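Local coordinates for protein 5'-tyrosyl-DNA phosphodiesterase (Caenorhabditis elegans, PDB 4FVA) that belongs to the endonuclease/exonuclease/phosphatase family of DNase I-like proteins and carries a magnesium ion beside a two-sheeted alpha/beta fold, at residues G157-G163 / L218-L224; A183-A187 / K226-T230; S28-M33 / S239-S245; M17-I21 / V36-V40. One frame throughout, in Å; residues are numbered along the deposited sequence.

Contact 1: residues G157-G163 / L218-L224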
loop_
_atom_site.group_PDB
_atom_site.type_symbol
_atom_site.label_atom_id
_atom_site.label_comp_id
_atom_site.label_asym_id
_atom_site.label_seq_id
_atom_site.Cartn_x
_atom_site.Cartn_y
_atom_site.Cartn_z
ATOM N N GLY A 157 -5.544 21.808 2.713
ATOM C CA GLY A 157 -6.878 21.265 2.556
ATOM C C GLY A 157 -6.963 19.968 1.765
ATOM O O GLY A 157 -8.039 19.378 1.677
ATOM N N ALA A 158 -5.859 19.536 1.154
ATOM C CA ALA A 158 -5.882 18.275 0.401
ATOM C C ALA A 158 -5.810 17.040 1.296
ATOM O O ALA A 158 -5.273 17.089 2.408
ATOM C CB ALA A 158 -4.758 18.224 -0.633
ATOM N N LEU A 159 -6.342 15.931 0.796
ATOM C CA LEU A 159 -6.121 14.633 1.437
ATOM C C LEU A 159 -4.859 14.033 0.840
ATOM O O LEU A 159 -4.721 13.960 -0.386
ATOM C CB LEU A 159 -7.284 13.686 1.154
ATOM C CG LEU A 159 -8.360 13.489 2.214
ATOM C CD1 LEU A 159 -9.357 12.420 1.763
ATOM C CD2 LEU A 159 -7.714 13.106 3.528
ATOM N N VAL A 160 -3.918 13.646 1.695
ATOM C CA VAL A 160 -2.697 13.006 1.225
ATOM C C VAL A 160 -2.564 11.623 1.882
ATOM O O VAL A 160 -2.582 11.505 3.120
ATOM C CB VAL A 160 -1.448 13.870 1.540
ATOM C CG1 VAL A 160 -0.194 13.197 1.029
ATOM C CG2 VAL A 160 -1.582 15.266 0.927
ATOM N N PHE A 161 -2.435 10.583 1.060
ATOM C CA PHE A 161 -2.193 9.226 1.567
ATOM C C PHE A 161 -0.828 8.725 1.109
ATOM O O PHE A 161 -0.552 8.632 -0.098
ATOM C CB PHE A 161 -3.288 8.245 1.105
ATOM C CG PHE A 161 -4.660 8.589 1.629
ATOM C CD1 PHE A 161 -4.946 8.467 2.977
ATOM C CD2 PHE A 161 -5.654 9.059 0.769
ATOM C CE1 PHE A 161 -6.202 8.799 3.475
ATOM C CE2 PHE A 161 -6.923 9.393 1.254
ATOM C CZ PHE A 161 -7.194 9.260 2.617
ATOM N N PHE A 162 0.020 8.389 2.069
ATOM C CA PHE A 162 1.320 7.807 1.744
ATOM C C PHE A 162 1.541 6.469 2.435
ATOM O O PHE A 162 1.325 6.355 3.645
ATOM C CB PHE A 162 2.454 8.745 2.130
ATOM C CG PHE A 162 3.778 8.058 2.188
ATOM C CD1 PHE A 162 4.418 7.652 1.022
ATOM C CD2 PHE A 162 4.355 7.761 3.407
ATOM C CE1 PHE A 162 5.642 6.984 1.078
ATOM C CE2 PHE A 162 5.578 7.100 3.474
ATOM C CZ PHE A 162 6.218 6.707 2.304
ATOM N N GLY A 163 1.978 5.462 1.674
ATOM C CA GLY A 163 2.303 4.176 2.266
ATOM C C GLY A 163 2.649 3.091 1.258
ATOM O O GLY A 163 3.101 3.366 0.136
ATOM N N LEU A 218 0.217 2.900 6.370
ATOM C CA LEU A 218 -0.439 3.992 5.672
ATOM C C LEU A 218 -0.393 5.231 6.549
ATOM O O LEU A 218 -0.806 5.191 7.709
ATOM C CB LEU A 218 -1.897 3.629 5.373
ATOM C CG LEU A 218 -2.084 2.888 4.050
ATOM C CD1 LEU A 218 -3.506 2.323 3.924
ATOM C CD2 LEU A 218 -1.741 3.827 2.876
ATOM N N TYR A 219 0.121 6.319 5.989
ATOM C CA TYR A 219 0.140 7.604 6.666
ATOM C C TYR A 219 -0.824 8.513 5.940
ATOM O O TYR A 219 -1.041 8.346 4.730
ATOM C CB TYR A 219 1.545 8.212 6.635
ATOM C CG TYR A 219 2.580 7.394 7.358
ATOM C CD1 TYR A 219 3.298 6.408 6.705
ATOM C CD2 TYR A 219 2.833 7.605 8.706
ATOM C CE1 TYR A 219 4.244 5.648 7.375
ATOM C CE2 TYR A 219 3.774 6.858 9.383
ATOM C CZ TYR A 219 4.477 5.881 8.709
ATOM O OH TYR A 219 5.421 5.136 9.374
ATOM N N TRP A 220 -1.411 9.471 6.657
ATOM C CA TRP A 220 -2.226 10.470 5.972
ATOM C C TRP A 220 -2.194 11.850 6.615
ATOM O O TRP A 220 -1.856 12.012 7.791
ATOM C CB TRP A 220 -3.671 9.985 5.804
ATOM C CG TRP A 220 -4.634 10.485 6.841
ATOM C CD1 TRP A 220 -5.600 11.439 6.667
ATOM C CD2 TRP A 220 -4.750 10.039 8.203
ATOM N NE1 TRP A 220 -6.305 11.615 7.838
ATOM C CE2 TRP A 220 -5.806 10.769 8.794
ATOM C CE3 TRP A 220 -4.067 9.096 8.976
ATOM C CZ2 TRP A 220 -6.190 10.586 10.133
ATOM C CZ3 TRP A 220 -4.455 8.910 10.300
ATOM C CH2 TRP A 220 -5.504 9.652 10.864
ATOM N N SER A 221 -2.556 12.841 5.817
ATOM C CA SER A 221 -2.789 14.177 6.314
ATOM C C SER A 221 -4.042 14.650 5.634
ATOM O O SER A 221 -4.335 14.210 4.517
ATOM C CB SER A 221 -1.625 15.093 5.961
ATOM O OG SER A 221 -1.962 16.439 6.211
ATOM N N GLY A 222 -4.783 15.538 6.292
ATOM C CA GLY A 222 -5.970 16.100 5.679
ATOM C C GLY A 222 -7.146 16.291 6.608
ATOM O O GLY A 222 -7.056 16.020 7.809
ATOM N N PRO A 223 -8.267 16.759 6.040
ATOM C CA PRO A 223 -9.469 17.184 6.770
ATOM C C PRO A 223 -10.259 16.014 7.345
ATOM O O PRO A 223 -11.291 16.234 7.979
ATOM C CB PRO A 223 -10.295 17.898 5.696
ATOM C CG PRO A 223 -9.861 17.242 4.409
ATOM C CD PRO A 223 -8.401 16.948 4.585
ATOM N N LEU A 224 -9.765 14.795 7.171
ATOM C CA LEU A 224 -10.413 13.641 7.790
ATOM C C LEU A 224 -9.598 13.236 9.006
ATOM O O LEU A 224 -8.404 12.935 8.897
ATOM C CB LEU A 224 -10.527 12.485 6.789
ATOM C CG LEU A 224 -11.340 12.793 5.529
ATOM C CD1 LEU A 224 -11.339 11.621 4.549
ATOM C CD2 LEU A 224 -12.775 13.137 5.922
HETATM O O HOH W 1 -3.105 17.659 3.849
#
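Phe162 and Tyr219 stand side by side in the closely packed, strand-paired part of 157-163 and 218-224. Their side chains point the same way from a hydrogen-bonded antiparallel pair, and Phe162 CD2 lies 3.7 Å from Tyr219 CD1. In the backbone of this pair, Tyr219 N donates to Phe162 O at 2.6 Å, nearly along the C=O axis, while Tyr219 O accepts the N-H of Phe162 in return. Phe162 O also lies in the plane of the Tyr219 ring, at its edge, so one carbonyl meets both the backbone and the side chain of that residue.

On the sheet face of Phe161 and Trp220 the packing is equally close but differently built. The rings are nearly parallel, their planes 25° apart, yet they are slid so far past each other that they barely overlap; the closest touch is Phe161 CD1 to Trp220 CB at 3.5 Å. Leu159 CD1 meets Leu224 CD1 at the same separation, the two leucines crossing at about a right angle. Trp220 NE1 donates to Leu224 O at 2.7 Å, which ties down the indole and the turn beyond the strand together.

These strands belong to one of the two sheets of the DNase I-like sandwich. Helix 134-154 covers the face carrying Val160, Phe162, Tyr219 and Ser221, whereas Phe161 and Trp220 turn to Phe254 of the other sheet.

Toward Gly157, which is exposed, direct bonding gives way to water: one molecule donates to Ala158 O at 2.7 Å and hydrogen-bonds Ser221 OG at 2.9 Å. Here Pro223 CD merely rests against Gly157 O, 3.8 Å away.

Contact 2: residues A183-A187 / K226-T230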
loop_
_atom_site.group_PDB
_atom_site.type_symbol
_atom_site.label_atom_id
_atom_site.label_comp_id
_atom_site.label_asym_id
_atom_site.label_seq_id
_atom_site.Cartn_x
_atom_site.Cartn_y
_atom_site.Cartn_z
ATOM N N ALA A 183 -1.951 5.530 10.177
ATOM C CA ALA A 183 -3.336 5.049 10.239
ATOM C C ALA A 183 -3.556 3.995 11.322
ATOM O O ALA A 183 -4.547 4.042 12.052
ATOM C CB ALA A 183 -3.783 4.524 8.869
ATOM N N TRP A 184 -2.651 3.030 11.419
ATOM C CA TRP A 184 -2.800 2.003 12.436
ATOM C C TRP A 184 -2.758 2.556 13.852
ATOM O O TRP A 184 -3.537 2.137 14.717
ATOM C CB TRP A 184 -1.736 0.924 12.292
ATOM C CG TRP A 184 -1.768 -0.050 13.431
ATOM C CD1 TRP A 184 -2.694 -1.038 13.644
ATOM C CD2 TRP A 184 -0.816 -0.156 14.499
ATOM N NE1 TRP A 184 -2.383 -1.738 14.788
ATOM C CE2 TRP A 184 -1.231 -1.223 15.327
ATOM C CE3 TRP A 184 0.348 0.545 14.833
ATOM C CZ2 TRP A 184 -0.525 -1.600 16.476
ATOM C CZ3 TRP A 184 1.047 0.170 15.980
ATOM C CH2 TRP A 184 0.610 -0.896 16.781
ATOM N N GLU A 185 -1.816 3.464 14.091
ATOM C CA GLU A 185 -1.695 4.117 15.387
ATOM C C GLU A 185 -2.922 4.950 15.711
ATOM O O GLU A 185 -3.475 4.842 16.799
ATOM C CB GLU A 185 -0.454 5.006 15.430
ATOM C CG GLU A 185 0.869 4.267 15.461
ATOM C CD GLU A 185 2.028 5.237 15.413
ATOM O OE1 GLU A 185 3.194 4.794 15.390
ATOM O OE2 GLU A 185 1.760 6.457 15.403
ATOM N N ALA A 186 -3.348 5.774 14.758
ATOM C CA ALA A 186 -4.504 6.647 14.953
ATOM C C ALA A 186 -5.799 5.868 15.155
ATOM O O ALA A 186 -6.770 6.386 15.710
ATOM C CB ALA A 186 -4.639 7.619 13.782
ATOM N N ALA A 187 -5.830 4.630 14.674
ATOM C CA ALA A 187 -7.007 3.798 14.856
ATOM C C ALA A 187 -7.010 3.139 16.231
ATOM O O ALA A 187 -8.004 2.526 16.615
ATOM C CB ALA A 187 -7.095 2.739 13.758
ATOM N N LYS A 226 -10.656 10.928 11.619
ATOM C CA LYS A 226 -10.875 9.604 12.188
ATOM C C LYS A 226 -10.541 8.500 11.185
ATOM O O LYS A 226 -10.640 8.696 9.963
ATOM C CB LYS A 226 -12.307 9.460 12.701
ATOM C CG LYS A 226 -12.611 10.338 13.909
ATOM C CD LYS A 226 -14.053 10.159 14.354
ATOM C CE LYS A 226 -15.013 10.912 13.458
ATOM N NZ LYS A 226 -16.142 11.508 14.226
ATOM N N VAL A 227 -10.143 7.343 11.705
ATOM C CA VAL A 227 -9.735 6.237 10.852
ATOM C C VAL A 227 -10.076 4.898 11.496
ATOM O O VAL A 227 -9.892 4.709 12.699
ATOM C CB VAL A 227 -8.219 6.320 10.499
ATOM C CG1 VAL A 227 -7.384 6.382 11.757
ATOM C CG2 VAL A 227 -7.782 5.140 9.624
ATOM N N LYS A 228 -10.598 3.976 10.690
ATOM C CA LYS A 228 -10.731 2.590 11.109
ATOM C C LYS A 228 -9.717 1.735 10.325
ATOM O O LYS A 228 -9.443 2.017 9.160
ATOM C CB LYS A 228 -12.165 2.116 10.862
ATOM C CG LYS A 228 -13.136 2.600 11.942
ATOM C CD LYS A 228 -14.591 2.431 11.544
ATOM C CE LYS A 228 -15.482 2.325 12.780
ATOM N NZ LYS A 228 -16.930 2.412 12.430
ATOM N N PHE A 229 -9.198 0.677 10.946
ATOM C CA PHE A 229 -8.078 -0.085 10.383
ATOM C C PHE A 229 -8.280 -1.581 10.606
ATOM O O PHE A 229 -8.509 -2.017 11.737
ATOM C CB PHE A 229 -6.756 0.379 11.020
ATOM C CG PHE A 229 -5.506 -0.185 10.350
ATOM C CD1 PHE A 229 -5.084 -1.485 10.600
ATOM C CD2 PHE A 229 -4.758 0.605 9.488
ATOM C CE1 PHE A 229 -3.930 -1.996 9.991
ATOM C CE2 PHE A 229 -3.621 0.123 8.878
ATOM C CZ PHE A 229 -3.200 -1.186 9.119
ATOM N N THR A 230 -8.245 -2.360 9.523
ATOM C CA THR A 230 -8.354 -3.827 9.620
ATOM C C THR A 230 -7.298 -4.516 8.764
ATOM O O THR A 230 -6.658 -3.882 7.923
ATOM C CB THR A 230 -9.729 -4.349 9.164
ATOM O OG1 THR A 230 -9.873 -4.124 7.753
ATOM C CG2 THR A 230 -10.863 -3.643 9.911
HETATM O O HOH W 2 -9.931 7.465 14.844
#
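Ala183 O, which accepts the N-H of Ala187 at 3.0 Å within the short helix, is also met by CG1 of Val227 from the neighbouring strand. That methyl reaches on to Ala186 CB, 3.6 Å away, while the other branch, CG2, lies against Ala183 CB. Val227 thus sets both arms against the helical turn, with CG1 placed between its own backbone N and carbonyl carbon (chi1 56°).

Phe229 carries the second half of the contact. Its CB touches Ala187 CB at 3.6 Å, and its ring lies against the first turn of the helix, where Trp184 CB stands over the centre of one face, 4.0 Å from the centroid, in a CH-pi contact. The indole then presents its edge to the same ring: the planes stand at 71°, and Trp184 CD1 comes within 3.9 Å of Phe229 CD1. The pair is therefore T-shaped. Trp184 NE1 is held by Asp190 O, which limits rotation of the indole. At the margin, a water accepts from Val227 N at 3.1 Å and bonds only weakly to Ala186 O.

The strand is the outermost of the six-stranded sheet, paired with 249-255, whereas helix 183-186 hangs by backbone bonding from strand 212-221 of the other sheet. The contact bridges the two sheets along this border, with Trp220 packing against both Ala186 and Val227.

Contact 3: residues S28-M33 / S239-S245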
loop_
_atom_site.group_PDB
_atom_site.type_symbol
_atom_site.label_atom_id
_atom_site.label_comp_id
_atom_site.label_asym_id
_atom_site.label_seq_id
_atom_site.Cartn_x
_atom_site.Cartn_y
_atom_site.Cartn_z
ATOM N N SER A 28 1.693 -21.334 -7.408
ATOM C CA SER A 28 0.250 -21.076 -7.399
ATOM C C SER A 28 -0.076 -19.611 -7.697
ATOM O O SER A 28 -1.072 -19.075 -7.201
ATOM C CB SER A 28 -0.363 -21.471 -6.050
ATOM O OG SER A 28 -0.301 -22.868 -5.840
ATOM N N LEU A 29 0.768 -18.967 -8.495
ATOM C CA LEU A 29 0.619 -17.540 -8.770
ATOM C C LEU A 29 -0.761 -17.161 -9.342
ATOM O O LEU A 29 -1.377 -16.174 -8.914
ATOM C CB LEU A 29 1.748 -17.036 -9.672
ATOM C CG LEU A 29 1.712 -15.537 -9.984
ATOM C CD1 LEU A 29 1.835 -14.724 -8.693
ATOM C CD2 LEU A 29 2.836 -15.145 -10.978
ATOM N N LEU A 30 -1.221 -17.895 -10.352
ATOM C CA LEU A 30 -2.512 -17.577 -10.959
ATOM C C LEU A 30 -3.644 -17.728 -9.952
ATOM O O LEU A 30 -4.468 -16.831 -9.794
ATOM C CB LEU A 30 -2.777 -18.423 -12.215
ATOM C CG LEU A 30 -4.122 -18.120 -12.910
ATOM C CD1 LEU A 30 -4.229 -16.656 -13.291
ATOM C CD2 LEU A 30 -4.270 -18.958 -14.167
ATOM N N THR A 31 -3.670 -18.844 -9.237
ATOM C CA THR A 31 -4.720 -19.044 -8.248
ATOM C C THR A 31 -4.690 -17.928 -7.205
ATOM O O THR A 31 -5.744 -17.416 -6.790
ATOM C CB THR A 31 -4.591 -20.424 -7.566
ATOM O OG1 THR A 31 -4.765 -21.457 -8.540
ATOM C CG2 THR A 31 -5.629 -20.598 -6.475
ATOM N N ARG A 32 -3.484 -17.554 -6.785
ATOM C CA ARG A 32 -3.317 -16.511 -5.776
ATOM C C ARG A 32 -3.767 -15.138 -6.298
ATOM O O ARG A 32 -4.411 -14.376 -5.572
ATOM C CB ARG A 32 -1.871 -16.470 -5.245
ATOM C CG ARG A 32 -1.453 -17.708 -4.411
ATOM C CD ARG A 32 0.071 -17.776 -4.161
ATOM N NE ARG A 32 0.572 -16.451 -3.863
ATOM C CZ ARG A 32 1.565 -15.841 -4.496
ATOM N NH1 ARG A 32 2.259 -16.472 -5.433
ATOM N NH2 ARG A 32 1.883 -14.599 -4.146
ATOM N N MET A 33 -3.444 -14.824 -7.553
ATOM C CA MET A 33 -3.868 -13.529 -8.103
ATOM C C MET A 33 -5.397 -13.474 -8.254
ATOM O O MET A 33 -6.008 -12.437 -8.030
ATOM C CB MET A 33 -3.177 -13.209 -9.434
ATOM C CG MET A 33 -1.652 -13.028 -9.340
ATOM S SD MET A 33 -1.135 -11.791 -8.134
ATOM C CE MET A 33 -1.007 -12.813 -6.677
ATOM N N SER A 239 -8.114 -24.480 -2.525
ATOM C CA SER A 239 -7.662 -25.341 -3.617
ATOM C C SER A 239 -6.148 -25.594 -3.625
ATOM O O SER A 239 -5.685 -26.650 -4.077
ATOM C CB SER A 239 -8.116 -24.766 -4.964
ATOM O OG SER A 239 -7.487 -23.522 -5.232
ATOM N N CYS A 240 -5.372 -24.640 -3.124
ATOM C CA CYS A 240 -3.914 -24.771 -3.179
ATOM C C CYS A 240 -3.283 -24.643 -1.795
ATOM O O CYS A 240 -2.064 -24.696 -1.668
ATOM C CB CYS A 240 -3.305 -23.750 -4.138
ATOM S SG CYS A 240 -3.666 -22.032 -3.715
ATOM N N LEU A 241 -4.107 -24.387 -0.779
ATOM C CA LEU A 241 -3.635 -24.375 0.609
ATOM C C LEU A 241 -2.542 -23.347 0.917
ATOM O O LEU A 241 -1.768 -23.523 1.853
ATOM C CB LEU A 241 -3.165 -25.777 1.030
ATOM C CG LEU A 241 -4.227 -26.868 0.911
ATOM C CD1 LEU A 241 -3.687 -28.222 1.440
ATOM C CD2 LEU A 241 -5.460 -26.443 1.703
ATOM N N CYS A 242 -2.460 -22.283 0.133
ATOM C CA CYS A 242 -1.561 -21.193 0.499
ATOM C C CYS A 242 -2.353 -19.897 0.699
ATOM O O CYS A 242 -3.542 -19.806 0.328
ATOM C CB CYS A 242 -0.471 -21.020 -0.548
ATOM S SG CYS A 242 -1.132 -20.510 -2.143
ATOM N N PHE A 243 -1.715 -18.902 1.310
ATOM C CA PHE A 243 -2.327 -17.595 1.434
ATOM C C PHE A 243 -2.140 -16.845 0.122
ATOM O O PHE A 243 -1.249 -17.182 -0.660
ATOM C CB PHE A 243 -1.714 -16.836 2.600
ATOM C CG PHE A 243 -1.923 -17.512 3.935
ATOM C CD1 PHE A 243 -3.092 -17.300 4.657
ATOM C CD2 PHE A 243 -0.953 -18.360 4.464
ATOM C CE1 PHE A 243 -3.295 -17.912 5.884
ATOM C CE2 PHE A 243 -1.153 -18.991 5.698
ATOM C CZ PHE A 243 -2.317 -18.770 6.406
ATOM N N PRO A 244 -2.996 -15.843 -0.147
ATOM C CA PRO A 244 -2.816 -15.076 -1.387
ATOM C C PRO A 244 -1.416 -14.484 -1.467
ATOM O O PRO A 244 -0.811 -14.435 -2.532
ATOM C CB PRO A 244 -3.860 -13.953 -1.255
ATOM C CG PRO A 244 -4.950 -14.556 -0.394
ATOM C CD PRO A 244 -4.184 -15.407 0.614
ATOM N N SER A 245 -0.903 -14.065 -0.321
ATOM C CA SER A 245 0.413 -13.440 -0.240
ATOM C C SER A 245 1.062 -13.785 1.087
ATOM O O SER A 245 0.374 -14.186 2.015
ATOM C CB SER A 245 0.271 -11.917 -0.366
ATOM O OG SER A 245 1.511 -11.265 -0.141
HETATM O O HOH W 3 -5.256 -24.426 -7.471
#
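Two torsions steer Arg32 to Pro244: chi1 of -68° sets CG anti to the carbonyl carbon, and a bend at chi3 (41°) turns the guanidinium edge-on to the Pro244 carbonyl. NE then donates to Pro244 O at 2.8 Å. The oxygen lies close to the guanidinium plane, but the nitrogen stands well above the carbonyl plane, 50° out of it, and so does not lie on a lone pair. A weak second bond runs from Arg32 NH2 to the same oxygen at 3.1 Å. The remaining N-H groups turn to backbone oxygens of the preceding loop, NH2 to Asp22 and NH1 to Asp25 and Arg27, so the group is fixed in its rotation.

The aliphatic part of the arginine rests on sulfur, with CG and CD both 3.6 Å from Cys242 SG. Nearer the surface the contact thins. Thr31 CG2 touches Cys240 SG at 3.7 Å, Ser28 OG comes within 3.6 Å of Cys240 CB, and one water spans Thr31 OG1 (3.2 Å) and Ser239 OG (3.3 Å).

Helix 29-43 is thereby joined at its beginning to the loop before strand 249-255. Asp22 is a magnesium ligand together with Glu52, and the side chain of Ser245 is about 7 Å from the ion. The arginine can be regarded as second-shell, since it holds the backbone of a metal ligand, a setting consistent with the metal site of DNase I-like proteins, formed at the ends of the sheet strands.

Contact 4: residues M17-I21 / V36-V40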
loop_
_atom_site.group_PDB
_atom_site.type_symbol
_atom_site.label_atom_id
_atom_site.label_comp_id
_atom_site.label_asym_id
_atom_site.label_seq_id
_atom_site.Cartn_x
_atom_site.Cartn_y
_atom_site.Cartn_z
ATOM N N MET A 17 -6.752 0.604 0.765
ATOM C CA MET A 17 -6.216 -0.725 1.017
ATOM C C MET A 17 -4.843 -0.802 0.367
ATOM O O MET A 17 -4.641 -0.240 -0.714
ATOM C CB MET A 17 -7.145 -1.787 0.423
ATOM C CG MET A 17 -6.637 -3.222 0.574
ATOM S SD MET A 17 -7.947 -4.351 0.106
ATOM C CE MET A 17 -7.016 -5.858 -0.141
ATOM N N SER A 18 -3.893 -1.456 1.041
ATOM C CA SER A 18 -2.537 -1.640 0.505
ATOM C C SER A 18 -2.087 -3.082 0.694
ATOM O O SER A 18 -2.313 -3.670 1.763
ATOM C CB SER A 18 -1.548 -0.692 1.179
ATOM O OG SER A 18 -0.237 -0.885 0.669
ATOM N N TRP A 19 -1.435 -3.647 -0.320
ATOM C CA TRP A 19 -1.111 -5.070 -0.297
ATOM C C TRP A 19 0.105 -5.405 -1.140
ATOM O O TRP A 19 0.142 -5.122 -2.343
ATOM C CB TRP A 19 -2.309 -5.872 -0.813
ATOM C CG TRP A 19 -2.403 -7.281 -0.316
ATOM C CD1 TRP A 19 -1.489 -7.963 0.462
ATOM C CD2 TRP A 19 -3.488 -8.192 -0.550
ATOM N NE1 TRP A 19 -1.948 -9.230 0.718
ATOM C CE2 TRP A 19 -3.172 -9.398 0.118
ATOM C CE3 TRP A 19 -4.698 -8.101 -1.249
ATOM C CZ2 TRP A 19 -4.034 -10.504 0.114
ATOM C CZ3 TRP A 19 -5.553 -9.202 -1.261
ATOM C CH2 TRP A 19 -5.211 -10.393 -0.580
ATOM N N ASN A 20 1.101 -6.008 -0.501
ATOM C CA ASN A 20 2.197 -6.609 -1.241
ATOM C C ASN A 20 1.715 -7.988 -1.634
ATOM O O ASN A 20 1.502 -8.839 -0.762
ATOM C CB ASN A 20 3.467 -6.665 -0.389
ATOM C CG ASN A 20 4.605 -7.387 -1.083
ATOM O OD1 ASN A 20 4.378 -8.329 -1.842
ATOM N ND2 ASN A 20 5.837 -6.939 -0.834
ATOM N N ILE A 21 1.512 -8.203 -2.933
ATOM C CA ILE A 21 0.862 -9.439 -3.376
ATOM C C ILE A 21 1.835 -10.575 -3.742
ATOM O O ILE A 21 1.432 -11.627 -4.264
ATOM C CB ILE A 21 -0.160 -9.183 -4.502
ATOM C CG1 ILE A 21 0.513 -8.660 -5.765
ATOM C CG2 ILE A 21 -1.297 -8.219 -3.995
ATOM C CD1 ILE A 21 -0.448 -8.430 -6.911
ATOM N N VAL A 36 -6.557 -12.717 -4.858
ATOM C CA VAL A 36 -6.372 -11.296 -4.596
ATOM C C VAL A 36 -7.529 -10.488 -5.204
ATOM O O VAL A 36 -8.142 -9.672 -4.529
ATOM C CB VAL A 36 -5.020 -10.767 -5.144
ATOM C CG1 VAL A 36 -4.997 -9.233 -5.106
ATOM C CG2 VAL A 36 -3.840 -11.336 -4.326
ATOM N N ALA A 37 -7.829 -10.718 -6.474
ATOM C CA ALA A 37 -8.898 -9.964 -7.116
ATOM C C ALA A 37 -10.232 -10.235 -6.422
ATOM O O ALA A 37 -11.047 -9.328 -6.251
ATOM C CB ALA A 37 -8.973 -10.281 -8.605
ATOM N N HIS A 38 -10.436 -11.482 -6.013
ATOM C CA HIS A 38 -11.637 -11.867 -5.285
ATOM C C HIS A 38 -11.808 -11.075 -3.989
ATOM O O HIS A 38 -12.890 -10.539 -3.701
ATOM C CB HIS A 38 -11.591 -13.365 -4.979
ATOM C CG HIS A 38 -12.881 -13.919 -4.470
ATOM N ND1 HIS A 38 -13.223 -13.908 -3.133
ATOM C CD2 HIS A 38 -13.914 -14.511 -5.118
ATOM C CE1 HIS A 38 -14.413 -14.462 -2.984
ATOM N NE2 HIS A 38 -14.851 -14.839 -4.173
ATOM N N ILE A 39 -10.734 -10.993 -3.212
ATOM C CA ILE A 39 -10.770 -10.300 -1.930
ATOM C C ILE A 39 -11.006 -8.797 -2.114
ATOM O O ILE A 39 -11.780 -8.182 -1.372
ATOM C CB ILE A 39 -9.478 -10.587 -1.106
ATOM C CG1 ILE A 39 -9.565 -11.989 -0.490
ATOM C CG2 ILE A 39 -9.295 -9.542 -0.013
ATOM C CD1 ILE A 39 -8.223 -12.648 -0.231
ATOM N N VAL A 40 -10.351 -8.221 -3.114
ATOM C CA VAL A 40 -10.554 -6.818 -3.470
ATOM C C VAL A 40 -12.040 -6.522 -3.744
ATOM O O VAL A 40 -12.592 -5.564 -3.221
ATOM C CB VAL A 40 -9.707 -6.404 -4.715
ATOM C CG1 VAL A 40 -10.097 -4.995 -5.203
ATOM C CG2 VAL A 40 -8.219 -6.470 -4.405
#
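Trp19 points its six-membered ring at the facing helix, with Val36 over a face and Ile39 at the edge. Two torsions produce this pose: CG is roughly anti to the backbone N (chi1 -154°), and chi2 of -5° keeps CA nearly in the indole plane, eclipsing CD1, so that the benzo side extends away from the backbone toward the helix. The valine approaches from the opposite direction. With CG1 anti to its backbone N and CG2 anti to its carbonyl carbon, it offers both methyls to the ring: CG2 stands 4.0 Å above one face of the indole, near the rim, where Ile21 CG2 covers the same face, and Val36 CG1 reaches Trp19 CZ3 at 3.9 Å. Ile39 instead crosses at about a right angle, placing CD1 3.8 Å from Trp19 CH2, while its other branch, CG2, leans toward CZ3. Trp19 NE1 donates to His247 O, which fixes the polar edge of the indole.

Strand 13-20 and helix 29-43 are the first two elements of a beta-alpha-beta unit that ends in strand 47-53, parallel to the first. The local strand and helix axes are nearly antiparallel, at 168°, and 11.7 Å apart, a gap bridged here by large apolar side chains.

Met17 spans that gap by stretching out: all three of its torsions are close to anti, and the methyl CE arrives 4.3 Å from Ile39 CG2 and 4.5 Å from Val40 CG2, a looser fit than around the indole. At the other end of the segment, Ile21 CG2 lies 4.0 Å from Val36 CG1 and equally far from Val36 CG2.

Contacts 1 and 4 are buried, on opposite sides of the chain's centre; the first joins two strands of one sheet through backbone bonds, the second packs a helix on the other sheet through apolar side chains alone. Contacts 2 and 3 are only partly buried; like the loose end of contact 1, each has a water at its margin. Contact 2 touches contact 1 at Trp220 and through a probable bond from Ala183 N to Leu218 O, so together they join the sheets. Contacts 3 and 4 share helix 29-43 and meet through a probable hydrogen bond between Ser245 OG and Asn20 O. Polar grips mark contact 3, near the magnesium ion; aromatic edges and methyls dominate contact 2.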